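PDB 3SS6: acetyl-CoA acetyltransferase, which probably catalyses the reversible condensation of two acetyl-CoA molecules to acetoacetyl-CoA and free CoA. Local coordinates for residues 25-30 with 204-209; 290-295 with 329-334. One frame throughout, in Å; residues are numbered along the deposited sequence.

Interaction 1: 25-30 with 204-209. With SO4 (sulfate ion), chain J.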
ATOM      1  N   LYS A  25     -16.602   6.516 -13.164  1.00 15.15           N
ATOM      2  CA  LYS A  25     -15.675   5.724 -12.362  1.00 14.43           C
ATOM      3  C   LYS A  25     -14.210   6.018 -12.643  1.00 15.94           C
ATOM      4  O   LYS A  25     -13.413   6.165 -11.717  1.00 20.29           O
ATOM      5  CB  LYS A  25     -15.928   4.232 -12.617  1.00 14.65           C
ATOM      6  CG  LYS A  25     -15.067   3.289 -11.797  1.00 17.75           C
ATOM      7  CD  LYS A  25     -15.393   1.861 -12.232  1.00 25.72           C
ATOM      8  CE  LYS A  25     -15.203   0.857 -11.123  1.00 33.73           C
ATOM      9  NZ  LYS A  25     -15.616  -0.504 -11.578  1.00 36.41           N
ATOM     10  N   ASN A  26     -13.873   6.076 -13.929  1.00 17.83           N
ATOM     11  CA  ASN A  26     -12.487   6.170 -14.373  1.00 23.64           C
ATOM     12  C   ASN A  26     -12.137   7.542 -14.902  1.00 26.10           C
ATOM     13  O   ASN A  26     -11.326   7.663 -15.825  1.00 31.89           O
ATOM     14  CB  ASN A  26     -12.245   5.159 -15.490  1.00 27.43           C
ATOM     15  CG  ASN A  26     -12.427   3.738 -15.024  1.00 29.21           C
ATOM     16  OD1 ASN A  26     -11.995   3.383 -13.933  1.00 28.78           O
ATOM     17  ND2 ASN A  26     -13.084   2.923 -15.841  1.00 32.14           N
ATOM     18  N   VAL A  27     -12.758   8.572 -14.343  1.00 14.61           N
ATOM     19  CA  VAL A  27     -12.474   9.931 -14.783  1.00 12.40           C
ATOM     20  C   VAL A  27     -11.867  10.702 -13.615  1.00 13.43           C
ATOM     21  O   VAL A  27     -12.390  10.623 -12.496  1.00 14.75           O
ATOM     22  CB  VAL A  27     -13.753  10.622 -15.277  1.00 15.07           C
ATOM     23  CG1 VAL A  27     -13.476  12.043 -15.719  1.00 17.24           C
ATOM     24  CG2 VAL A  27     -14.366   9.819 -16.439  1.00 17.80           C
ATOM     25  N   THR A  28     -10.784  11.444 -13.871  1.00 13.30           N
ATOM     26  CA  THR A  28     -10.165  12.262 -12.826  1.00 12.60           C
ATOM     27  C   THR A  28     -10.859  13.622 -12.722  1.00 12.87           C
ATOM     28  O   THR A  28     -11.637  13.999 -13.607  1.00 12.30           O
ATOM     29  CB  THR A  28      -8.660  12.523 -13.079  1.00 13.72           C
ATOM     30  OG1 THR A  28      -8.499  13.452 -14.161  1.00 14.48           O
ATOM     31  CG2 THR A  28      -7.917  11.227 -13.385  1.00 16.91           C
ATOM     32  N   PRO A  29     -10.581  14.369 -11.640  1.00 11.25           N
ATOM     33  CA  PRO A  29     -11.255  15.671 -11.534  1.00 11.44           C
ATOM     34  C   PRO A  29     -10.918  16.609 -12.689  1.00 11.97           C
ATOM     35  O   PRO A  29     -11.808  17.308 -13.176  1.00 11.82           O
ATOM     36  CB  PRO A  29     -10.735  16.230 -10.196  1.00 11.27           C
ATOM     37  CG  PRO A  29     -10.416  15.008  -9.373  1.00 12.73           C
ATOM     38  CD  PRO A  29      -9.841  14.024 -10.409  1.00 12.44           C
ATOM     39  N   VAL A  30      -9.659  16.654 -13.111  1.00 11.45           N
ATOM     40  CA  VAL A  30      -9.304  17.502 -14.252  1.00 10.88           C
ATOM     41  C   VAL A  30     -10.051  17.061 -15.507  1.00 12.99           C
ATOM     42  O   VAL A  30     -10.609  17.890 -16.221  1.00 13.16           O
ATOM     43  CB  VAL A  30      -7.778  17.533 -14.498  1.00 12.21           C
ATOM     44  CG1 VAL A  30      -7.453  18.122 -15.884  1.00 13.26           C
ATOM     45  CG2 VAL A  30      -7.089  18.339 -13.390  1.00 13.67           C
ATOM     46  N   ILE A 204     -20.532  14.118 -21.113  1.00 18.04           N
ATOM     47  CA  ILE A 204     -19.125  13.800 -20.937  1.00 15.10           C
ATOM     48  C   ILE A 204     -18.829  12.548 -21.740  1.00 19.91           C
ATOM     49  O   ILE A 204     -19.566  11.571 -21.645  1.00 18.57           O
ATOM     50  CB  ILE A 204     -18.812  13.495 -19.465  1.00 16.73           C
ATOM     51  CG1 ILE A 204     -19.288  14.644 -18.554  1.00 17.69           C
ATOM     52  CG2 ILE A 204     -17.314  13.179 -19.274  1.00 15.75           C
ATOM     53  CD1 ILE A 204     -18.560  15.962 -18.790  1.00 18.06           C
ATOM     54  N   THR A 205     -17.758  12.575 -22.533  1.00 18.70           N
ATOM     55  CA  THR A 205     -17.355  11.387 -23.280  1.00 21.81           C
ATOM     56  C   THR A 205     -16.228  10.721 -22.519  1.00 21.51           C
ATOM     57  O   THR A 205     -15.178  11.328 -22.300  1.00 24.70           O
ATOM     58  CB  THR A 205     -16.912  11.722 -24.723  1.00 22.81           C
ATOM     59  OG1 THR A 205     -18.016  12.269 -25.460  1.00 25.49           O
ATOM     60  CG2 THR A 205     -16.421  10.458 -25.436  1.00 20.95           C
ATOM     61  N   ILE A 206     -16.465   9.494 -22.065  1.00 19.45           N
ATOM     62  CA  ILE A 206     -15.450   8.743 -21.343  1.00 19.29           C
ATOM     63  C   ILE A 206     -14.782   7.772 -22.293  1.00 22.45           C
ATOM     64  O   ILE A 206     -15.444   6.916 -22.881  1.00 21.21           O
ATOM     65  CB  ILE A 206     -16.026   7.944 -20.148  1.00 18.54           C
ATOM     66  CG1 ILE A 206     -16.770   8.866 -19.181  1.00 19.95           C
ATOM     67  CG2 ILE A 206     -14.913   7.226 -19.386  1.00 20.83           C
ATOM     68  CD1 ILE A 206     -18.257   8.946 -19.412  1.00 20.39           C
ATOM     69  N   LYS A 207     -13.470   7.905 -22.443  1.00 22.67           N
ATOM     70  CA  LYS A 207     -12.733   6.981 -23.283  1.00 27.93           C
ATOM     71  C   LYS A 207     -12.345   5.774 -22.448  1.00 28.51           C
ATOM     72  O   LYS A 207     -11.377   5.824 -21.682  1.00 31.14           O
ATOM     73  CB  LYS A 207     -11.495   7.652 -23.888  1.00 36.37           C
ATOM     74  CG  LYS A 207     -11.815   8.842 -24.787  1.00 46.38           C
ATOM     75  CD  LYS A 207     -10.702   9.100 -25.795  1.00 53.92           C
ATOM     76  CE  LYS A 207     -10.942  10.391 -26.565  1.00 57.90           C
ATOM     77  NZ  LYS A 207     -12.260  10.395 -27.264  1.00 59.88           N
ATOM     78  N   GLU A 208     -13.116   4.698 -22.576  1.00 25.46           N
ATOM     79  CA  GLU A 208     -12.836   3.467 -21.848  1.00 27.36           C
ATOM     80  C   GLU A 208     -11.878   2.630 -22.670  1.00 29.76           C
ATOM     81  O   GLU A 208     -11.459   3.040 -23.754  1.00 29.44           O
ATOM     82  CB  GLU A 208     -14.120   2.687 -21.540  1.00 29.30           C
ATOM     83  CG  GLU A 208     -15.184   3.471 -20.755  1.00 31.83           C
ATOM     84  CD  GLU A 208     -14.818   3.721 -19.290  1.00 36.10           C
ATOM     85  OE1 GLU A 208     -13.634   3.554 -18.915  1.00 34.48           O
ATOM     86  OE2 GLU A 208     -15.725   4.091 -18.510  1.00 35.02           O
ATOM     87  N   ARG A 209     -11.490   1.474 -22.168  1.00 31.39           N
ATOM     88  CA  ARG A 209     -10.490   0.697 -22.883  1.00 33.41           C
ATOM     89  C   ARG A 209     -10.841   0.263 -24.300  1.00 32.24           C
ATOM     90  O   ARG A 209      -9.975   0.257 -25.168  1.00 31.93           O
ATOM     91  CB  ARG A 209     -10.017  -0.502 -22.047  1.00 44.94           C
ATOM     92  CG  ARG A 209     -11.125  -1.325 -21.420  1.00 54.53           C
ATOM     93  CD  ARG A 209     -10.561  -2.422 -20.522  1.00 62.45           C
ATOM     94  NE  ARG A 209     -11.608  -3.298 -20.001  1.00 68.06           N
ATOM     95  CZ  ARG A 209     -11.381  -4.440 -19.358  1.00 71.83           C
ATOM     96  NH1 ARG A 209     -10.138  -4.854 -19.152  1.00 73.23           N
ATOM     97  NH2 ARG A 209     -12.397  -5.171 -18.924  1.00 72.32           N
TER
HETATM   98  S   SO4 J 394     -12.969  -1.036 -14.782  0.50106.95           S
HETATM   99  O1  SO4 J 394     -11.828  -1.356 -15.635  0.50107.02           O
HETATM  100  O2  SO4 J 394     -13.730   0.062 -15.373  0.50106.42           O
HETATM  101  O3  SO4 J 394     -13.821  -2.214 -14.661  0.50108.01           O
HETATM  102  O4  SO4 J 394     -12.494  -0.646 -13.455  0.50106.88           O
HETATM  103  O   HOH W   1     -15.593   5.651 -16.132  1.00 20.33           O
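Asn26 and Glu208 meet with their flat groups nearly perpendicular, the amide and carboxylate planes standing 89° apart. Asn26 ND2 donates to Glu208 OE1 at 3.2 Å with an N-H...O angle of 161°. The acceptor lies close to the amide plane, while the donor reaches OE1 on its syn side, moderately out of the carboxylate plane. Asn26 ND2 gives a second, nearly straight bond to O2 of a sulfate ion, probably from the crystallisation liquor, at 3.0 Å, so two acceptors fix the rotation of the amide. Glu208 gets there by a bend at chi2 (-71°), which folds the chain back toward the loop. Glu208 OE2 takes a bond from a water at 2.8 Å, and that water in turn accepts from Asn26 N, also at 2.8 Å. One carboxylate thus holds the Asn26 side chain directly and its backbone N through the water. One residue further along the loop the chemistry turns apolar: Val27 CG2 approaches Ile206 CG1 at 3.8 Å, the two side chains crossing at about a right angle. Lys25 makes a cation-pi contact with Trp133 of the second subunit. Within the chain, the contact joins the loop leading into helix 29-43, N-capped by Thr28, to the two-stranded antiparallel hairpin 204-207/212-215; Val27 and Ile204 both touch Leu32 of that helix, and Ile206 lies against Phe215 of the partner strand.

Interaction 2: 290-295 with 329-334. Unlike the reference sequence in segment 329-334: Asp333 (reference Gly).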
ATOM      1  N   MET A 290     -23.110  20.615  12.040  1.00 27.02           N
ATOM      2  CA  MET A 290     -22.753  21.376  10.844  1.00 25.33           C
ATOM      3  C   MET A 290     -23.919  21.571   9.872  1.00 24.22           C
ATOM      4  O   MET A 290     -23.941  22.534   9.110  1.00 23.62           O
ATOM      5  CB  MET A 290     -21.556  20.730  10.123  1.00 25.19           C
ATOM      6  CG  MET A 290     -21.831  19.347   9.527  1.00 21.99           C
ATOM      7  SD  MET A 290     -22.432  19.456   7.834  1.00 23.97           S
ATOM      8  CE  MET A 290     -23.173  17.819   7.655  1.00 25.39           C
ATOM      9  N   GLY A 291     -24.895  20.667   9.910  1.00 24.58           N
ATOM     10  CA  GLY A 291     -25.965  20.693   8.932  1.00 19.44           C
ATOM     11  C   GLY A 291     -26.857  21.920   9.024  1.00 22.99           C
ATOM     12  O   GLY A 291     -27.556  22.242   8.068  1.00 20.91           O
ATOM     13  N   ILE A 292     -26.823  22.601  10.170  1.00 24.80           N
ATOM     14  CA  ILE A 292     -27.665  23.784  10.408  1.00 22.98           C
ATOM     15  C   ILE A 292     -27.075  25.071   9.817  1.00 25.11           C
ATOM     16  O   ILE A 292     -27.721  26.124   9.809  1.00 22.59           O
ATOM     17  CB  ILE A 292     -27.919  24.003  11.907  1.00 24.78           C
ATOM     18  CG1 ILE A 292     -29.185  24.832  12.128  1.00 24.74           C
ATOM     19  CG2 ILE A 292     -26.711  24.668  12.574  1.00 21.73           C
ATOM     20  CD1 ILE A 292     -30.441  24.175  11.572  1.00 26.85           C
ATOM     21  N   GLY A 293     -25.838  24.988   9.340  1.00 22.94           N
ATOM     22  CA  GLY A 293     -25.169  26.149   8.771  1.00 21.79           C
ATOM     23  C   GLY A 293     -26.004  27.088   7.908  1.00 20.90           C
ATOM     24  O   GLY A 293     -25.891  28.307   8.040  1.00 20.37           O
ATOM     25  N   PRO A 294     -26.812  26.539   6.988  1.00 20.27           N
ATOM     26  CA  PRO A 294     -27.560  27.455   6.119  1.00 18.99           C
ATOM     27  C   PRO A 294     -28.468  28.437   6.869  1.00 19.14           C
ATOM     28  O   PRO A 294     -28.730  29.507   6.337  1.00 19.80           O
ATOM     29  CB  PRO A 294     -28.386  26.511   5.239  1.00 19.60           C
ATOM     30  CG  PRO A 294     -27.535  25.243   5.179  1.00 19.51           C
ATOM     31  CD  PRO A 294     -26.934  25.132   6.553  1.00 19.65           C
ATOM     32  N   ALA A 295     -28.937  28.097   8.068  1.00 19.94           N
ATOM     33  CA  ALA A 295     -29.847  29.009   8.772  1.00 19.56           C
ATOM     34  C   ALA A 295     -29.195  30.367   9.075  1.00 22.12           C
ATOM     35  O   ALA A 295     -29.669  31.410   8.608  1.00 21.49           O
ATOM     36  CB  ALA A 295     -30.418  28.356  10.041  1.00 23.29           C
ATOM     37  N   GLU A 329     -35.159  23.618   7.228  1.00 19.05           N
ATOM     38  CA  GLU A 329     -36.553  23.954   6.923  1.00 21.29           C
ATOM     39  C   GLU A 329     -37.343  24.375   8.166  1.00 23.75           C
ATOM     40  O   GLU A 329     -38.075  25.366   8.148  1.00 24.92           O
ATOM     41  CB  GLU A 329     -37.249  22.784   6.231  1.00 20.05           C
ATOM     42  CG  GLU A 329     -38.696  23.087   5.850  1.00 21.57           C
ATOM     43  CD  GLU A 329     -39.372  21.916   5.176  1.00 21.05           C
ATOM     44  OE1 GLU A 329     -39.251  21.796   3.940  1.00 20.58           O
ATOM     45  OE2 GLU A 329     -40.023  21.120   5.891  1.00 25.29           O
ATOM     46  N   LYS A 330     -37.198  23.613   9.247  1.00 20.20           N
ATOM     47  CA  LYS A 330     -37.873  23.924  10.501  1.00 20.66           C
ATOM     48  C   LYS A 330     -37.350  25.205  11.136  1.00 22.82           C
ATOM     49  O   LYS A 330     -38.130  26.024  11.618  1.00 25.78           O
ATOM     50  CB  LYS A 330     -37.749  22.753  11.478  1.00 23.30           C
ATOM     51  CG  LYS A 330     -38.484  21.498  11.005  1.00 30.09           C
ATOM     52  CD  LYS A 330     -38.181  20.299  11.885  1.00 33.44           C
ATOM     53  CE  LYS A 330     -38.844  19.039  11.353  1.00 34.24           C
ATOM     54  NZ  LYS A 330     -40.322  19.173  11.283  1.00 36.42           N
ATOM     55  N   GLU A 331     -36.032  25.383  11.122  1.00 22.10           N
ATOM     56  CA  GLU A 331     -35.422  26.550  11.752  1.00 21.56           C
ATOM     57  C   GLU A 331     -35.852  27.854  11.076  1.00 23.85           C
ATOM     58  O   GLU A 331     -36.166  28.840  11.751  1.00 25.48           O
ATOM     59  CB  GLU A 331     -33.897  26.416  11.752  1.00 23.19           C
ATOM     60  CG  GLU A 331     -33.166  27.620  12.326  1.00 23.33           C
ATOM     61  CD  GLU A 331     -33.474  27.865  13.788  1.00 28.13           C
ATOM     62  OE1 GLU A 331     -33.568  26.888  14.565  1.00 29.97           O
ATOM     63  OE2 GLU A 331     -33.628  29.042  14.166  1.00 29.58           O
ATOM     64  N   LEU A 332     -35.872  27.848   9.747  1.00 23.12           N
ATOM     65  CA  LEU A 332     -36.227  29.028   8.958  1.00 22.71           C
ATOM     66  C   LEU A 332     -37.716  29.105   8.612  1.00 26.10           C
ATOM     67  O   LEU A 332     -38.170  30.105   8.050  1.00 27.20           O
ATOM     68  CB  LEU A 332     -35.407  29.067   7.662  1.00 19.80           C
ATOM     69  CG  LEU A 332     -33.887  29.242   7.773  1.00 22.38           C
ATOM     70  CD1 LEU A 332     -33.268  29.225   6.388  1.00 20.47           C
ATOM     71  CD2 LEU A 332     -33.537  30.536   8.489  1.00 25.55           C
ATOM     72  N   ASP A 333     -38.467  28.058   8.955  1.00 24.60           N
ATOM     73  CA  ASP A 333     -39.873  27.927   8.565  1.00 23.86           C
ATOM     74  C   ASP A 333     -40.061  28.159   7.065  1.00 26.01           C
ATOM     75  O   ASP A 333     -40.855  29.004   6.653  1.00 29.33           O
ATOM     76  CB  ASP A 333     -40.757  28.884   9.373  1.00 28.97           C
ATOM     77  CG  ASP A 333     -42.241  28.578   9.230  1.00 32.81           C
ATOM     78  OD1 ASP A 333     -42.596  27.446   8.840  1.00 31.57           O
ATOM     79  OD2 ASP A 333     -43.057  29.474   9.523  1.00 34.74           O
ATOM     80  N   LEU A 334     -39.323  27.405   6.257  1.00 23.17           N
ATOM     81  CA  LEU A 334     -39.376  27.555   4.806  1.00 21.99           C
ATOM     82  C   LEU A 334     -40.674  27.015   4.216  1.00 24.52           C
ATOM     83  O   LEU A 334     -41.286  26.094   4.765  1.00 25.54           O
ATOM     84  CB  LEU A 334     -38.208  26.822   4.143  1.00 22.78           C
ATOM     85  CG  LEU A 334     -36.797  27.258   4.524  1.00 22.72           C
ATOM     86  CD1 LEU A 334     -35.793  26.365   3.833  1.00 21.79           C
ATOM     87  CD2 LEU A 334     -36.567  28.722   4.164  1.00 23.36           C
TER
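Ala295 CB packs against the aliphatic part of Glu331, 3.6 Å from CG, where the first turn of helix 294-305 meets the C-terminal end of helix 322-332 in the thiolase C-terminal domain. This is helix-end packing without a hydrogen bond between the segments. Leu332, the next residue, covers Ala295 from another side: its CD2 lies 4.1 Å from Ala295 CB and 4.0 Å from Ala295 O, so the small methyl is met by two consecutive side chains. Ile292 adds the third touch, with CD1 4.1 Å from Glu331 CB and the side chains crossing at roughly a right angle. Ile292 places CG1 opposite its own N (chi1 -157°), which sends CD1 across to Glu331.

Further out, polar anchors hold Glu331 in place. Its chain bends at chi2 (63°), and the carboxylate is held by Tyr170 OH on OE1 and by a salt bridge from Arg299 on OE2; its methylenes are thereby left to face Ala295 and Ile292. Tyr170 also touches Ile292, while Leu332 leans on Ile298 and Arg299 of helix 294-305. In segment 290-295, Pro294 also touches Ser378 and Cys380 of strand 374-381. A Schellman motif ends helix 322-332, with Asp333 at C-prime in positive phi (50°): Leu334 N bonds to Glu329 O at 3.0 Å, and Asp333 N makes a weak bond of 3.4 Å to Lys330 O.

How the interactions relate
Interaction 1 belongs to the N-terminal thiolase domain and interaction 2 to the C-terminal one, on opposite sides of the chain's centre, with centres 36 Å apart and nearest atoms about 21 Å apart. They share no helix or strand. Interaction 1 is partly buried: its polar half is exposed enough to take up a sulfate and a bridging water, and its apolar half is a single pair. Interaction 2 is a buried, mainly apolar contact whose one charged side chain, Glu331, has its carboxylate held by Tyr170 and Arg299 outside the segments. The buried areas are similar, 157 and 164 Å². Interaction 1 adjoins the second subunit, whereas no other chain of the assembly touches the segments of interaction 2.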